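DNA polymerase III subunit beta (Pseudomonas aeruginosa, PDB 4TSZ) encircles DNA as a ring-shaped processivity factor, tethering DNA polymerases and other proteins to it. Local coordinates at residues E[32-37]-E[74-79]; E[12-17]-E[43-48]. One frame throughout, in Å; residues are numbered along the deposited sequence.

Contact 1. Residues E[32-37]-E[74-79]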
ATOM      1  N   SER E  32       0.151 -24.753  -2.629  1.00 46.12           N
ATOM      2  CA  SER E  32       0.340 -23.592  -3.500  1.00 44.02           C
ATOM      3  C   SER E  32      -0.535 -23.714  -4.750  1.00 46.02           C
ATOM      4  O   SER E  32      -0.637 -22.766  -5.528  1.00 45.71           O
ATOM      5  CB  SER E  32       1.803 -23.482  -3.923  1.00 45.82           C
ATOM      6  OG  SER E  32       2.627 -23.133  -2.825  1.00 54.13           O
ATOM      7  N   ASN E  33      -1.138 -24.902  -4.947  1.00 42.07           N
ATOM      8  CA  ASN E  33      -1.942 -25.226  -6.112  1.00 41.25           C
ATOM      9  C   ASN E  33      -3.445 -25.107  -5.933  1.00 44.40           C
ATOM     10  O   ASN E  33      -3.969 -25.233  -4.819  1.00 44.18           O
ATOM     11  CB  ASN E  33      -1.564 -26.619  -6.645  1.00 38.61           C
ATOM     12  CG  ASN E  33      -0.203 -26.699  -7.299  1.00 45.76           C
ATOM     13  OD1 ASN E  33       0.623 -25.800  -7.185  1.00 37.32           O
ATOM     14  ND2 ASN E  33       0.054 -27.774  -8.032  1.00 32.98           N
ATOM     15  N   VAL E  34      -4.137 -24.852  -7.061  1.00 39.11           N
ATOM     16  CA  VAL E  34      -5.582 -24.837  -7.153  1.00 38.26           C
ATOM     17  C   VAL E  34      -6.000 -26.209  -7.695  1.00 41.18           C
ATOM     18  O   VAL E  34      -5.422 -26.683  -8.677  1.00 40.32           O
ATOM     19  CB  VAL E  34      -6.173 -23.640  -7.977  1.00 41.33           C
ATOM     20  CG1 VAL E  34      -5.573 -23.538  -9.373  1.00 40.76           C
ATOM     21  CG2 VAL E  34      -7.692 -23.722  -8.061  1.00 41.43           C
ATOM     22  N   LEU E  35      -6.971 -26.858  -7.037  1.00 37.63           N
ATOM     23  CA  LEU E  35      -7.507 -28.130  -7.513  1.00 37.39           C
ATOM     24  C   LEU E  35      -8.576 -27.807  -8.573  1.00 43.49           C
ATOM     25  O   LEU E  35      -9.516 -27.066  -8.291  1.00 44.62           O
ATOM     26  CB  LEU E  35      -8.109 -28.957  -6.357  1.00 36.83           C
ATOM     27  CG  LEU E  35      -8.958 -30.195  -6.745  1.00 39.71           C
ATOM     28  CD1 LEU E  35      -8.109 -31.292  -7.377  1.00 39.33           C
ATOM     29  CD2 LEU E  35      -9.741 -30.728  -5.551  1.00 37.33           C
ATOM     30  N   LEU E  36      -8.405 -28.347  -9.789  1.00 39.79           N
ATOM     31  CA  LEU E  36      -9.326 -28.185 -10.919  1.00 39.90           C
ATOM     32  C   LEU E  36     -10.036 -29.519 -11.113  1.00 43.03           C
ATOM     33  O   LEU E  36      -9.372 -30.539 -11.267  1.00 42.37           O
ATOM     34  CB  LEU E  36      -8.527 -27.830 -12.193  1.00 40.14           C
ATOM     35  CG  LEU E  36      -8.378 -26.365 -12.642  1.00 45.01           C
ATOM     36  CD1 LEU E  36      -8.421 -25.353 -11.481  1.00 44.54           C
ATOM     37  CD2 LEU E  36      -7.136 -26.192 -13.496  1.00 45.19           C
ATOM     38  N   VAL E  37     -11.377 -29.525 -11.061  1.00 39.27           N
ATOM     39  CA  VAL E  37     -12.169 -30.744 -11.251  1.00 40.01           C
ATOM     40  C   VAL E  37     -13.250 -30.475 -12.299  1.00 46.01           C
ATOM     41  O   VAL E  37     -14.085 -29.582 -12.112  1.00 44.84           O
ATOM     42  CB  VAL E  37     -12.785 -31.311  -9.931  1.00 43.62           C
ATOM     43  CG1 VAL E  37     -13.683 -32.521 -10.206  1.00 44.53           C
ATOM     44  CG2 VAL E  37     -11.713 -31.676  -8.910  1.00 42.65           C
ATOM     45  N   ARG E  74      -1.460 -18.979  -8.152  1.00 43.64           N
ATOM     46  CA  ARG E  74      -1.046 -17.607  -8.480  1.00 43.92           C
ATOM     47  C   ARG E  74      -0.667 -17.473  -9.957  1.00 45.70           C
ATOM     48  O   ARG E  74      -1.127 -16.540 -10.616  1.00 45.65           O
ATOM     49  CB  ARG E  74       0.089 -17.127  -7.542  1.00 45.93           C
ATOM     50  CG  ARG E  74       0.575 -15.679  -7.770  1.00 63.67           C
ATOM     51  CD  ARG E  74      -0.343 -14.617  -7.182  1.00 83.11           C
ATOM     52  NE  ARG E  74      -0.347 -14.631  -5.718  1.00102.68           N
ATOM     53  CZ  ARG E  74      -0.132 -13.562  -4.955  1.00122.94           C
ATOM     54  NH1 ARG E  74       0.101 -12.378  -5.508  1.00110.66           N
ATOM     55  NH2 ARG E  74      -0.155 -13.669  -3.634  1.00113.57           N
ATOM     56  N   LYS E  75       0.118 -18.434 -10.484  1.00 40.70           N
ATOM     57  CA  LYS E  75       0.521 -18.439 -11.889  1.00 39.99           C
ATOM     58  C   LYS E  75      -0.676 -18.507 -12.835  1.00 41.75           C
ATOM     59  O   LYS E  75      -0.739 -17.698 -13.758  1.00 40.11           O
ATOM     60  CB  LYS E  75       1.538 -19.550 -12.190  1.00 42.60           C
ATOM     61  CG  LYS E  75       2.969 -19.107 -11.960  1.00 42.47           C
ATOM     62  CD  LYS E  75       3.901 -20.273 -12.037  1.00 49.98           C
ATOM     63  CE  LYS E  75       5.283 -19.920 -11.570  1.00 51.42           C
ATOM     64  NZ  LYS E  75       6.023 -21.137 -11.145  1.00 54.56           N
ATOM     65  N   LEU E  76      -1.639 -19.437 -12.595  1.00 39.35           N
ATOM     66  CA  LEU E  76      -2.829 -19.567 -13.440  1.00 39.92           C
ATOM     67  C   LEU E  76      -3.693 -18.304 -13.379  1.00 44.92           C
ATOM     68  O   LEU E  76      -4.170 -17.854 -14.422  1.00 44.22           O
ATOM     69  CB  LEU E  76      -3.643 -20.833 -13.113  1.00 39.58           C
ATOM     70  CG  LEU E  76      -4.869 -21.126 -14.019  1.00 44.44           C
ATOM     71  CD1 LEU E  76      -4.456 -21.509 -15.446  1.00 45.23           C
ATOM     72  CD2 LEU E  76      -5.745 -22.215 -13.418  1.00 46.20           C
ATOM     73  N   MET E  77      -3.860 -17.720 -12.174  1.00 42.91           N
ATOM     74  CA  MET E  77      -4.613 -16.481 -11.991  1.00 44.00           C
ATOM     75  C   MET E  77      -3.939 -15.328 -12.759  1.00 46.74           C
ATOM     76  O   MET E  77      -4.632 -14.619 -13.490  1.00 48.74           O
ATOM     77  CB  MET E  77      -4.759 -16.147 -10.503  1.00 46.45           C
ATOM     78  CG  MET E  77      -5.707 -14.993 -10.238  1.00 51.23           C
ATOM     79  SD  MET E  77      -5.497 -14.343  -8.563  1.00 55.86           S
ATOM     80  N   ASP E  78      -2.595 -15.179 -12.631  1.00 40.62           N
ATOM     81  CA  ASP E  78      -1.822 -14.135 -13.311  1.00 40.59           C
ATOM     82  C   ASP E  78      -1.894 -14.257 -14.824  1.00 43.14           C
ATOM     83  O   ASP E  78      -2.007 -13.238 -15.505  1.00 41.16           O
ATOM     84  CB  ASP E  78      -0.359 -14.099 -12.829  1.00 42.50           C
ATOM     85  CG  ASP E  78      -0.152 -13.601 -11.406  1.00 51.62           C
ATOM     86  OD1 ASP E  78      -1.105 -13.032 -10.824  1.00 52.79           O
ATOM     87  OD2 ASP E  78       0.961 -13.789 -10.872  1.00 56.32           O
ATOM     88  N   ILE E  79      -1.875 -15.505 -15.350  1.00 40.29           N
ATOM     89  CA  ILE E  79      -1.997 -15.772 -16.785  1.00 40.00           C
ATOM     90  C   ILE E  79      -3.404 -15.339 -17.227  1.00 46.00           C
ATOM     91  O   ILE E  79      -3.529 -14.565 -18.176  1.00 46.16           O
ATOM     92  CB  ILE E  79      -1.671 -17.254 -17.114  1.00 42.27           C
ATOM     93  CG1 ILE E  79      -0.152 -17.512 -17.067  1.00 42.79           C
ATOM     94  CG2 ILE E  79      -2.275 -17.684 -18.460  1.00 42.58           C
ATOM     95  CD1 ILE E  79       0.233 -18.953 -16.793  1.00 46.19           C
TER
HETATM   96  O   HOH W   1       0.210 -20.201  -5.828  1.00 38.46           O
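The strand carrying V34 and L36 diverges from the helix carrying L76, the backbones being closest at the start of the strand and then spreading: S32 CA lies 7.9 Å from R74 CA, V34 CA 8.7 Å from L76 CA, and L36 CA 11.1 Å from L76 CA. Where they are close, a water spans the gap, donating to S32 O at 2.7 Å and accepting from R74 N at 3.1 Å. It thereby serves an amide in the first turn of helix 73-82, which has no carbonyl one turn earlier in the helix to bond with.

Further along, the join is purely apolar and light. V34 and L36, two residues apart on the strand, turn the same face toward the helix, and one methyl, L76 CD2, receives both: V34 CG1 comes to 4.3 Å and L36 CD2 to 4.2 Å. L76 has CG anti to its backbone N (chi1 -176°), which carries the isobutyl group off the helix toward the strand. L36 bridges the wider separation with its longer chain, whereas the compact branched V34 suits the narrower part.

The arrangement is that of this family's domains, in which antiparallel sheets are backed by helices lining the DNA channel. L76 also touches V71 of the neighbouring strand, L15 of helix 8-19 and L109 of the domain's other sheet, so a leucine, with two methyls at the end of its chain, suits a place where several elements converge. Alternation of the strand puts L35 on the opposite face, against A114 and F117, while N33 ND2 bonds T70 OG1. K75, on another side of the helix, suits an acidic part of the subunit boundary: its NZ forms salt bridges with E300 and E302 of the second subunit, while I79 packs on I274 there.

Contact 2. Residues E[12-17]-E[43-48]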
ATOM      1  N   LEU E  12     -11.660 -16.268 -14.320  1.00 48.19           N
ATOM      2  CA  LEU E  12     -11.037 -15.295 -13.420  1.00 48.07           C
ATOM      3  C   LEU E  12     -11.760 -15.082 -12.094  1.00 52.67           C
ATOM      4  O   LEU E  12     -11.088 -15.067 -11.060  1.00 51.28           O
ATOM      5  CB  LEU E  12     -10.775 -13.961 -14.139  1.00 48.55           C
ATOM      6  CG  LEU E  12      -9.809 -12.972 -13.487  1.00 52.36           C
ATOM      7  CD1 LEU E  12      -8.412 -13.575 -13.303  1.00 51.74           C
ATOM      8  CD2 LEU E  12      -9.734 -11.690 -14.296  1.00 54.03           C
ATOM      9  N   LYS E  13     -13.104 -14.925 -12.113  1.00 50.76           N
ATOM     10  CA  LYS E  13     -13.899 -14.696 -10.897  1.00 50.64           C
ATOM     11  C   LYS E  13     -13.663 -15.763  -9.800  1.00 53.79           C
ATOM     12  O   LYS E  13     -13.108 -15.394  -8.759  1.00 52.56           O
ATOM     13  CB  LYS E  13     -15.390 -14.442 -11.203  1.00 54.07           C
ATOM     14  N   PRO E  14     -13.950 -17.080 -10.020  1.00 50.97           N
ATOM     15  CA  PRO E  14     -13.660 -18.075  -8.969  1.00 50.57           C
ATOM     16  C   PRO E  14     -12.174 -18.280  -8.688  1.00 54.41           C
ATOM     17  O   PRO E  14     -11.807 -18.535  -7.541  1.00 53.74           O
ATOM     18  CB  PRO E  14     -14.301 -19.356  -9.516  1.00 53.27           C
ATOM     19  CG  PRO E  14     -14.337 -19.172 -10.976  1.00 57.51           C
ATOM     20  CD  PRO E  14     -14.596 -17.726 -11.185  1.00 53.12           C
ATOM     21  N   LEU E  15     -11.321 -18.148  -9.727  1.00 52.22           N
ATOM     22  CA  LEU E  15      -9.866 -18.296  -9.601  1.00 51.71           C
ATOM     23  C   LEU E  15      -9.286 -17.254  -8.645  1.00 54.16           C
ATOM     24  O   LEU E  15      -8.498 -17.622  -7.783  1.00 53.18           O
ATOM     25  CB  LEU E  15      -9.196 -18.243 -10.989  1.00 52.35           C
ATOM     26  CG  LEU E  15      -7.732 -18.647 -11.152  1.00 56.32           C
ATOM     27  CD1 LEU E  15      -7.384 -19.938 -10.386  1.00 56.22           C
ATOM     28  CD2 LEU E  15      -7.415 -18.814 -12.621  1.00 58.98           C
ATOM     29  N   GLN E  16      -9.727 -15.982  -8.748  1.00 51.43           N
ATOM     30  CA  GLN E  16      -9.267 -14.906  -7.857  1.00 51.01           C
ATOM     31  C   GLN E  16      -9.695 -15.146  -6.415  1.00 56.05           C
ATOM     32  O   GLN E  16      -8.903 -14.922  -5.500  1.00 54.26           O
ATOM     33  CB  GLN E  16      -9.753 -13.527  -8.332  1.00 52.80           C
ATOM     34  CG  GLN E  16      -8.991 -12.976  -9.533  1.00 58.34           C
ATOM     35  CD  GLN E  16      -9.504 -11.630 -10.004  1.00 67.89           C
ATOM     36  OE1 GLN E  16      -8.732 -10.736 -10.341  1.00 64.96           O
ATOM     37  NE2 GLN E  16     -10.816 -11.456 -10.072  1.00 51.82           N
ATOM     38  N   LEU E  17     -10.939 -15.627  -6.213  1.00 56.40           N
ATOM     39  CA  LEU E  17     -11.463 -15.910  -4.872  1.00 56.75           C
ATOM     40  C   LEU E  17     -10.659 -17.006  -4.189  1.00 58.55           C
ATOM     41  O   LEU E  17     -10.159 -16.810  -3.079  1.00 57.37           O
ATOM     42  CB  LEU E  17     -12.954 -16.290  -4.916  1.00 58.20           C
ATOM     43  CG  LEU E  17     -13.952 -15.183  -5.241  1.00 64.37           C
ATOM     44  CD1 LEU E  17     -15.350 -15.684  -5.110  1.00 64.96           C
ATOM     45  CD2 LEU E  17     -13.775 -13.963  -4.337  1.00 69.08           C
ATOM     46  N   LEU E  43     -17.047 -27.046 -13.813  1.00 49.05           N
ATOM     47  CA  LEU E  43     -15.675 -26.875 -13.373  1.00 47.34           C
ATOM     48  C   LEU E  43     -15.719 -26.394 -11.918  1.00 50.88           C
ATOM     49  O   LEU E  43     -16.413 -25.424 -11.603  1.00 50.44           O
ATOM     50  CB  LEU E  43     -14.892 -25.870 -14.255  1.00 46.74           C
ATOM     51  CG  LEU E  43     -13.488 -25.451 -13.752  1.00 50.12           C
ATOM     52  CD1 LEU E  43     -12.469 -26.599 -13.864  1.00 49.88           C
ATOM     53  CD2 LEU E  43     -12.990 -24.218 -14.485  1.00 51.65           C
ATOM     54  N   SER E  44     -14.981 -27.080 -11.041  1.00 47.49           N
ATOM     55  CA  SER E  44     -14.844 -26.701  -9.638  1.00 46.50           C
ATOM     56  C   SER E  44     -13.398 -26.324  -9.411  1.00 51.05           C
ATOM     57  O   SER E  44     -12.498 -26.995  -9.927  1.00 51.23           O
ATOM     58  CB  SER E  44     -15.254 -27.841  -8.710  1.00 48.92           C
ATOM     59  OG  SER E  44     -16.649 -28.089  -8.807  1.00 58.69           O
ATOM     60  N   LEU E  45     -13.170 -25.232  -8.672  1.00 47.61           N
ATOM     61  CA  LEU E  45     -11.831 -24.726  -8.349  1.00 46.23           C
ATOM     62  C   LEU E  45     -11.711 -24.698  -6.837  1.00 48.66           C
ATOM     63  O   LEU E  45     -12.543 -24.080  -6.175  1.00 48.62           O
ATOM     64  CB  LEU E  45     -11.580 -23.311  -8.947  1.00 46.31           C
ATOM     65  CG  LEU E  45     -11.652 -23.163 -10.474  1.00 52.26           C
ATOM     66  CD1 LEU E  45     -13.058 -22.798 -10.927  1.00 54.34           C
ATOM     67  CD2 LEU E  45     -10.694 -22.095 -10.953  1.00 55.92           C
ATOM     68  N   THR E  46     -10.707 -25.390  -6.286  1.00 44.77           N
ATOM     69  CA  THR E  46     -10.513 -25.449  -4.841  1.00 44.28           C
ATOM     70  C   THR E  46      -9.133 -24.953  -4.405  1.00 48.30           C
ATOM     71  O   THR E  46      -8.120 -25.352  -4.974  1.00 47.57           O
ATOM     72  CB  THR E  46     -10.837 -26.859  -4.307  1.00 49.48           C
ATOM     73  OG1 THR E  46     -12.140 -27.251  -4.751  1.00 49.75           O
ATOM     74  CG2 THR E  46     -10.754 -26.951  -2.782  1.00 46.05           C
ATOM     75  N   GLY E  47      -9.130 -24.112  -3.372  1.00 45.18           N
ATOM     76  CA  GLY E  47      -7.936 -23.581  -2.721  1.00 43.66           C
ATOM     77  C   GLY E  47      -8.040 -23.819  -1.229  1.00 48.19           C
ATOM     78  O   GLY E  47      -9.138 -23.749  -0.672  1.00 49.19           O
ATOM     79  N   THR E  48      -6.909 -24.126  -0.572  1.00 44.37           N
ATOM     80  CA  THR E  48      -6.852 -24.398   0.867  1.00 43.74           C
ATOM     81  C   THR E  48      -5.506 -24.033   1.489  1.00 47.95           C
ATOM     82  O   THR E  48      -4.484 -24.003   0.794  1.00 48.42           O
ATOM     83  CB  THR E  48      -7.255 -25.870   1.177  1.00 49.74           C
ATOM     84  OG1 THR E  48      -7.492 -25.997   2.578  1.00 52.29           O
ATOM     85  CG2 THR E  48      -6.202 -26.899   0.740  1.00 47.00           C
TER
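Helix-on-sheet packing through three buried apolar side chains joins P14 and L15 of helix 8-19 to L45 of strand 42-48, within the N-terminal domain. The two elements are nearest at L15 and L45, whose CA atoms are 6.8 Å apart. L45 points toward the helix and divides its fork between the two partners. CD1 lies against the CB-CG side of the proline ring, 3.8 Å from P14 CG and 3.9 Å from P14 CB, while CD2 meets L15 CD1 at 4.0 Å. The leucine side chains cross at about a right angle; with chi1 at -61°, L45 holds CG opposite its own carbonyl carbon and the fork reaches out to the helix, where CD2 also approaches the L15 backbone, 4.1 Å from L15 CA.

Here the domain follows the usual plan of its family, a helix laid across the inner face of an antiparallel sheet. Proline suits its position in two ways: its ring is a rigid apolar surface for L45 and for V58 of the next strand, and its lack of an N-H goes with the kink in the helix at this point. One residue after L45, T46 faces the other side of the sheet, toward F117. L45 is further flanked by V34 and L36 of the adjacent strand, and leucine suits the place because its two methyls can serve two partners on the helix.

Overall arrangement
The two contacts are parts of one hydrophobic layer, their centres about 8 Å apart. Segments 32-37 and 43-48 are antiparallel neighbours in the same sheet, with L35 N 2.8 Å from T46 O and S44 N 2.9 Å from V37 O, both probable hydrogen bonds. On the helical side, L15 CD2 of contact 2 packs 3.7 Å from M77 CA of contact 1. Two adjacent strands thus support two helices that also touch each other. The contacts differ in their outward relations: the helix of contact 1 reaches the second subunit, whereas contact 2 is enclosed within its own chain.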